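PDB 6EDI: glucokinase from Leishmania braziliensis MHOM/BR/75/M2904, which probably catalyses the ATP-dependent phosphorylation of D-glucose to glucose 6-phosphate. Local coordinates for residues V43-G48 and G113-P118; F286-A291 and T317-A322; T337-L342 and K383-T388. All blocks are in the same frame, centred on the assembly; numbering follows the deposited sequence.

How the contacts relate
The three contacts sample two sheet-based lobes of a kinase and the helices attached to them. Contact 1 lies in the N-terminal mixed sheet, at the end of a strand that, as in related sugar kinases, probably leads into the phosphate-1 motif of the nucleotide site. Contacts 2 and 3 lie on the far side of the chain's centre, about 37 and 31 Å from contact 1 between centres. Those two share helix 317-341: contact 2 packs its first turns against helix 281-292, and contact 3 its last turn against the chain entering strand 389-393. Their centres are about 29 Å apart and their nearest atoms about 18 Å. Contact 3 also borders the second subunit of the dimer.

Contact 1 (V43-G48 and G113-P118); sequences VVCDVG and GAVSVP
Cys45 and Val115 form the apolar heart of this pairing. With SG anti to the backbone N (chi1 174°), Cys45 lays its sulfur against the forked end of Val115, SG to CG1 at 3.7 Å. Val47 continues the same face: its CG2 lies 4.3 Å from both Val115 CG1 and Val117 CG1, while its CB rests on Pro118 CD at 3.9 Å. Phe88 and Leu84 of helix 84-98 cover this layer.

Beneath the side chains, the segments run as parallel neighbours in the mixed N-terminal sheet of an actin-like ATPase (ASKHA) fold, their directions only 14° apart. Cys45 O takes the amide of Ser116 (N to O 2.9 Å), and Ser116 O in turn accepts Val47 N, also at 2.9 Å and nearly along its C=O axis. The Ala114 N to Val43 O bond, 3.2 Å, is more bent. In this family the Asp-Val-Gly at the end of strand 41-48 belongs to the phosphate-1 motif, consistent with a role in nucleotide binding.

On the other face, toward helix 399-409, lies the polar edge. Ser116 OG, anti to its own backbone N, donates to Asp46 OD2 at 3.1 Å, which receives it on its anti lone pair. Asn400 ND2 adds a weak hydrogen bond to the same oxygen, and Arg53 makes a weak, long ion pair with OD1.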
# COMPACT_ATOMS: atom_id res chain seq x y z
N VAL A 43 25.34 -6.51 1.70
CA VAL A 43 25.88 -5.44 2.53
C VAL A 43 24.74 -4.84 3.33
O VAL A 43 23.65 -4.57 2.79
CB VAL A 43 26.62 -4.38 1.70
CG1 VAL A 43 26.81 -3.09 2.49
CG2 VAL A 43 28.00 -4.92 1.27
N VAL A 44 24.97 -4.70 4.63
CA VAL A 44 23.94 -4.25 5.55
C VAL A 44 24.45 -3.05 6.32
O VAL A 44 25.65 -2.92 6.61
CB VAL A 44 23.48 -5.36 6.54
CG1 VAL A 44 23.18 -6.62 5.81
CG2 VAL A 44 24.54 -5.63 7.60
N CYS A 45 23.52 -2.16 6.65
CA CYS A 45 23.84 -0.94 7.38
C CYS A 45 22.55 -0.40 7.98
O CYS A 45 21.51 -0.40 7.32
CB CYS A 45 24.49 0.09 6.46
SG CYS A 45 24.79 1.73 7.20
N ASP A 46 22.61 0.02 9.23
CA ASP A 46 21.46 0.64 9.87
C ASP A 46 21.97 1.83 10.67
O ASP A 46 23.05 1.77 11.27
CB ASP A 46 20.73 -0.37 10.76
CG ASP A 46 19.64 0.28 11.61
OD1 ASP A 46 19.95 0.73 12.73
OD2 ASP A 46 18.47 0.34 11.16
N VAL A 47 21.20 2.92 10.64
CA VAL A 47 21.53 4.11 11.42
C VAL A 47 20.48 4.33 12.51
O VAL A 47 19.29 4.22 12.26
CB VAL A 47 21.60 5.34 10.53
CG1 VAL A 47 21.99 6.56 11.34
CG2 VAL A 47 22.62 5.13 9.43
N GLY A 48 20.93 4.61 13.74
CA GLY A 48 20.03 4.92 14.84
C GLY A 48 20.78 5.47 16.04
O GLY A 48 21.71 4.84 16.54
N GLY A 113 23.40 -3.86 -1.60
CA GLY A 113 23.72 -3.05 -0.44
C GLY A 113 22.49 -2.26 -0.06
O GLY A 113 21.69 -1.87 -0.92
N ALA A 114 22.30 -2.06 1.24
CA ALA A 114 21.12 -1.35 1.72
C ALA A 114 21.43 -0.59 3.00
O ALA A 114 22.23 -1.04 3.81
CB ALA A 114 19.99 -2.33 1.98
N VAL A 115 20.77 0.55 3.17
CA VAL A 115 20.92 1.31 4.41
C VAL A 115 19.55 1.61 4.99
O VAL A 115 18.75 2.28 4.35
CB VAL A 115 21.70 2.62 4.21
CG1 VAL A 115 21.90 3.32 5.57
CG2 VAL A 115 23.04 2.35 3.57
N SER A 116 19.30 1.08 6.18
CA SER A 116 18.10 1.40 6.95
C SER A 116 18.37 2.68 7.73
O SER A 116 19.34 2.75 8.48
CB SER A 116 17.77 0.28 7.94
OG SER A 116 16.59 0.57 8.67
N VAL A 117 17.52 3.68 7.53
CA VAL A 117 17.67 4.97 8.20
C VAL A 117 16.40 5.36 8.93
O VAL A 117 15.29 5.05 8.47
CB VAL A 117 18.09 6.09 7.21
CG1 VAL A 117 19.46 5.81 6.65
CG2 VAL A 117 17.07 6.24 6.09
N PRO A 118 16.55 6.03 10.08
CA PRO A 118 15.41 6.46 10.88
C PRO A 118 14.98 7.86 10.46
O PRO A 118 15.11 8.82 11.22
CB PRO A 118 15.99 6.49 12.30
CG PRO A 118 17.43 6.92 12.08
CD PRO A 118 17.83 6.42 10.70

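Contact 2 (F286-A291 and T317-A322); sequences FNYAYA and TAAIAA
A crossed helix pair in the C-terminal, helix-rich part of the glucokinase fold meets largely through alanine methyls: the axes of the short segments from helices 281-292 and 317-341 approach to 8.0 Å and cross at 128°. Ala322 packs closely against the facing helix. Its methyl presses on the backbone there, CB 3.4 Å from Tyr288 N, and meets Asn287 CB at 3.5 Å. A turn further on, Ala291 CB fits beside the methyls of Ala318 and Ala321, 4.0 Å from Ala318 CB. Tyr288 flanks this alanine seam. With CG anti to its backbone N (chi1 -173°), the ring extends along the start of helix 317-341; its CE1 touches Ala319 CB at 3.7 Å, and the Ala319 amide nitrogen lies at the ring edge, near its plane.

One polar bond crosses the seam. Asn287 ND2 donates to Ala322 O at 3.2 Å with an N-H...O angle of 165°; the acceptor lies close to the amide plane, and the bond uses a carbonyl lone pair. Tyr250 OH of helix 245-259 is hydrogen-bonded to Asn287 OD1, so both ends of the amide are held and its rotation is fixed.

In the second shell, Val307 and Leu310 of helix 304-313 touch both Tyr288 and Ala319. Asp316, just ahead of helix 317-341, links ring to helix start: its OD2 is hydrogen-bonded to Tyr288 OH, while its OD1 accepts Ala319 N.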
# COMPACT_ATOMS: atom_id res chain seq x y z
N PHE A 286 -0.84 8.32 28.65
CA PHE A 286 -2.14 8.98 28.70
C PHE A 286 -3.21 8.02 29.19
O PHE A 286 -4.10 8.39 29.97
CB PHE A 286 -2.53 9.52 27.33
CG PHE A 286 -3.91 10.10 27.29
CD1 PHE A 286 -4.14 11.40 27.72
CD2 PHE A 286 -4.99 9.34 26.86
CE1 PHE A 286 -5.42 11.95 27.71
CE2 PHE A 286 -6.27 9.87 26.83
CZ PHE A 286 -6.49 11.18 27.27
N ASN A 287 -3.14 6.78 28.71
CA ASN A 287 -4.10 5.77 29.11
C ASN A 287 -4.13 5.54 30.61
O ASN A 287 -5.19 5.36 31.21
CB ASN A 287 -3.84 4.47 28.36
CG ASN A 287 -4.40 4.50 26.95
OD1 ASN A 287 -4.88 5.54 26.50
ND2 ASN A 287 -4.32 3.37 26.25
N TYR A 288 -2.95 5.59 31.21
CA TYR A 288 -2.83 5.38 32.64
C TYR A 288 -3.57 6.46 33.42
O TYR A 288 -4.39 6.16 34.28
CB TYR A 288 -1.36 5.33 33.07
CG TYR A 288 -1.20 4.95 34.52
CD1 TYR A 288 -1.53 3.68 34.97
CD2 TYR A 288 -0.72 5.87 35.45
CE1 TYR A 288 -1.38 3.32 36.30
CE2 TYR A 288 -0.57 5.52 36.78
CZ TYR A 288 -0.90 4.25 37.20
OH TYR A 288 -0.75 3.91 38.54
N ALA A 289 -3.27 7.72 33.11
CA ALA A 289 -3.99 8.84 33.70
C ALA A 289 -5.48 8.67 33.47
O ALA A 289 -6.27 8.69 34.42
CB ALA A 289 -3.50 10.15 33.13
N TYR A 290 -5.87 8.45 32.21
CA TYR A 290 -7.27 8.32 31.84
C TYR A 290 -8.00 7.26 32.66
O TYR A 290 -9.17 7.42 32.99
CB TYR A 290 -7.40 8.05 30.33
CG TYR A 290 -8.82 8.10 29.78
CD1 TYR A 290 -9.41 9.31 29.42
CD2 TYR A 290 -9.55 6.94 29.59
CE1 TYR A 290 -10.70 9.35 28.91
CE2 TYR A 290 -10.84 6.97 29.08
CZ TYR A 290 -11.40 8.18 28.74
OH TYR A 290 -12.68 8.22 28.23
N ALA A 291 -7.31 6.17 33.00
CA ALA A 291 -7.97 5.07 33.72
C ALA A 291 -8.04 5.32 35.23
O ALA A 291 -8.90 4.77 35.92
CB ALA A 291 -7.28 3.75 33.44
N THR A 317 -4.61 -1.71 38.96
CA THR A 317 -5.75 -2.01 38.10
C THR A 317 -5.81 -1.04 36.91
O THR A 317 -6.28 -1.39 35.82
CB THR A 317 -7.06 -1.99 38.94
OG1 THR A 317 -8.02 -2.89 38.38
CG2 THR A 317 -7.66 -0.59 39.03
N ALA A 318 -5.32 0.18 37.12
CA ALA A 318 -5.33 1.19 36.07
C ALA A 318 -4.24 0.95 35.04
O ALA A 318 -4.44 1.18 33.84
CB ALA A 318 -5.20 2.57 36.68
N ALA A 319 -3.07 0.50 35.50
CA ALA A 319 -1.99 0.16 34.58
C ALA A 319 -2.43 -0.97 33.66
O ALA A 319 -2.10 -0.99 32.47
CB ALA A 319 -0.73 -0.23 35.34
N ILE A 320 -3.19 -1.92 34.22
CA ILE A 320 -3.69 -3.05 33.45
C ILE A 320 -4.69 -2.59 32.40
O ILE A 320 -4.64 -3.04 31.26
CB ILE A 320 -4.35 -4.11 34.35
CG1 ILE A 320 -3.38 -4.55 35.45
CG2 ILE A 320 -4.81 -5.30 33.53
CD1 ILE A 320 -3.85 -5.73 36.26
N ALA A 321 -5.58 -1.70 32.79
CA ALA A 321 -6.58 -1.17 31.86
C ALA A 321 -5.89 -0.34 30.78
O ALA A 321 -6.27 -0.40 29.62
CB ALA A 321 -7.61 -0.31 32.61
N ALA A 322 -4.89 0.44 31.18
CA ALA A 322 -4.17 1.29 30.24
C ALA A 322 -3.46 0.48 29.17
O ALA A 322 -3.43 0.87 28.00
CB ALA A 322 -3.19 2.17 30.97

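Contact 3 (T337-L342 and K383-T388); sequences TTMQFL and KFLSRT
Met339 shows how a flexible thioether can fit itself to an aromatic ring. CB leaves helix 317-341 alongside the partner segment, and with CG anti to the backbone N (chi1 -176°) the chain first runs outward; bends at chi2 and chi3 then turn its end toward Phe384. SD is the first atom to make contact: it lies 3.8 Å from Phe384 CB and brushes Leu385 CD1 at 4.2 Å. The terminal methyl goes further, placing CE over one face of the ring, 4.1 Å from its centroid and 18° off the normal, a CH-pi contact displaced toward the rim. The sulfur itself stands oblique to the ring, so the pair is a Met-aromatic contact in which the methyl, rather than SD, takes the face.

Leu342 meets the same ring through its CD2 branch, crossing obliquely, CD2 3.8 Å from Phe384 CD1. It is the first residue beyond the helix to leave helical torsions, and its positive phi (39°) marks the turn. Within the partner segment, the guanidinium of Arg387 has Phe384 CD1 over its centre.

Thr338 and Thr388 meet tip to tip. The methyl CG2 of Thr338 lies 3.4 Å from Thr388 OG1 and 3.7 Å from Leu385 CA, while the two hydroxyls are hydrogen-bonded to other partners: Thr338 OG1 to Thr334 O in its own helix, Thr388 OG1 to Pro343 O.

Gln340 is hydrogen-bonded to Gln340 of the second subunit, and Thr337 and Phe341 touch Met206 of strand 205-210. Met378 of helix 377-382 packs on Met339, Phe384 and Leu385, so the end of helix 317-341 is joined both to that helix and to the lead-in of strand 389-393.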
# COMPACT_ATOMS: atom_id res chain seq x y z
N THR A 337 -6.00 -1.51 8.60
CA THR A 337 -4.96 -1.92 7.65
C THR A 337 -5.30 -3.27 7.02
O THR A 337 -5.03 -3.50 5.84
CB THR A 337 -3.55 -1.94 8.29
OG1 THR A 337 -3.49 -2.91 9.34
CG2 THR A 337 -3.22 -0.55 8.85
N THR A 338 -5.93 -4.14 7.82
CA THR A 338 -6.32 -5.47 7.37
C THR A 338 -7.39 -5.34 6.31
O THR A 338 -7.36 -6.02 5.27
CB THR A 338 -6.83 -6.32 8.54
OG1 THR A 338 -5.77 -6.50 9.50
CG2 THR A 338 -7.32 -7.68 8.07
N MET A 339 -8.36 -4.46 6.54
CA MET A 339 -9.34 -4.22 5.49
C MET A 339 -8.72 -3.60 4.22
O MET A 339 -9.00 -4.04 3.12
CB MET A 339 -10.50 -3.35 6.01
CG MET A 339 -11.61 -3.14 4.96
SD MET A 339 -12.45 -4.67 4.53
CE MET A 339 -12.13 -4.74 2.77
N GLN A 340 -7.87 -2.58 4.35
CA GLN A 340 -7.39 -1.93 3.12
C GLN A 340 -6.53 -2.82 2.26
O GLN A 340 -6.60 -2.78 1.04
CB GLN A 340 -6.59 -0.67 3.43
CG GLN A 340 -7.37 0.44 4.08
CD GLN A 340 -6.45 1.54 4.49
OE1 GLN A 340 -5.95 1.57 5.62
NE2 GLN A 340 -6.15 2.44 3.55
N PHE A 341 -5.68 -3.60 2.91
CA PHE A 341 -4.71 -4.41 2.19
C PHE A 341 -5.07 -5.90 2.01
O PHE A 341 -4.39 -6.63 1.25
CB PHE A 341 -3.37 -4.32 2.94
CG PHE A 341 -2.82 -2.93 3.01
CD1 PHE A 341 -2.54 -2.22 1.85
CD2 PHE A 341 -2.54 -2.34 4.25
CE1 PHE A 341 -1.99 -0.94 1.90
CE2 PHE A 341 -2.00 -1.04 4.33
CZ PHE A 341 -1.73 -0.34 3.15
N LEU A 342 -6.12 -6.34 2.71
CA LEU A 342 -6.53 -7.77 2.74
C LEU A 342 -5.33 -8.74 2.79
O LEU A 342 -5.15 -9.59 1.91
CB LEU A 342 -7.51 -8.11 1.61
CG LEU A 342 -8.85 -7.38 1.63
CD1 LEU A 342 -9.68 -7.69 0.37
CD2 LEU A 342 -9.65 -7.73 2.89
N LYS A 383 -16.96 -10.66 6.94
CA LYS A 383 -15.86 -11.52 7.43
C LYS A 383 -14.54 -11.34 6.66
O LYS A 383 -13.82 -12.32 6.44
CB LYS A 383 -16.25 -13.01 7.40
CG LYS A 383 -16.96 -13.56 8.64
CD LYS A 383 -18.23 -12.82 8.96
CE LYS A 383 -18.67 -13.05 10.40
NZ LYS A 383 -18.92 -11.77 11.15
N PHE A 384 -14.23 -10.11 6.27
CA PHE A 384 -13.00 -9.84 5.53
C PHE A 384 -11.76 -9.96 6.41
O PHE A 384 -10.74 -10.51 5.99
CB PHE A 384 -13.01 -8.42 4.95
CG PHE A 384 -13.74 -8.29 3.63
CD1 PHE A 384 -13.25 -8.93 2.49
CD2 PHE A 384 -14.87 -7.49 3.51
CE1 PHE A 384 -13.91 -8.80 1.26
CE2 PHE A 384 -15.52 -7.36 2.29
CZ PHE A 384 -15.05 -8.00 1.17
N LEU A 385 -11.86 -9.42 7.62
CA LEU A 385 -10.69 -9.26 8.49
C LEU A 385 -10.25 -10.59 9.11
O LEU A 385 -9.06 -10.82 9.34
CB LEU A 385 -10.95 -8.19 9.56
CG LEU A 385 -11.12 -6.73 9.09
CD1 LEU A 385 -12.40 -6.48 8.30
CD2 LEU A 385 -11.10 -5.80 10.27
N SER A 386 -11.21 -11.48 9.36
CA SER A 386 -10.91 -12.78 9.98
C SER A 386 -10.16 -13.72 9.03
O SER A 386 -9.75 -14.81 9.43
CB SER A 386 -12.19 -13.44 10.48
OG SER A 386 -13.12 -13.55 9.42
N ARG A 387 -9.99 -13.31 7.78
CA ARG A 387 -9.21 -14.09 6.82
C ARG A 387 -7.73 -14.09 7.18
O ARG A 387 -6.98 -14.98 6.77
CB ARG A 387 -9.39 -13.56 5.40
CG ARG A 387 -10.83 -13.57 4.91
CD ARG A 387 -10.90 -12.96 3.52
NE ARG A 387 -12.25 -12.98 2.95
CZ ARG A 387 -12.54 -12.59 1.72
NH1 ARG A 387 -11.56 -12.18 0.92
NH2 ARG A 387 -13.79 -12.63 1.27
N THR A 388 -7.32 -13.07 7.94
CA THR A 388 -5.91 -12.78 8.19
C THR A 388 -5.34 -13.47 9.43
O THR A 388 -5.92 -13.41 10.51
CB THR A 388 -5.68 -11.25 8.27
OG1 THR A 388 -6.07 -10.64 7.03
CG2 THR A 388 -4.21 -10.92 8.55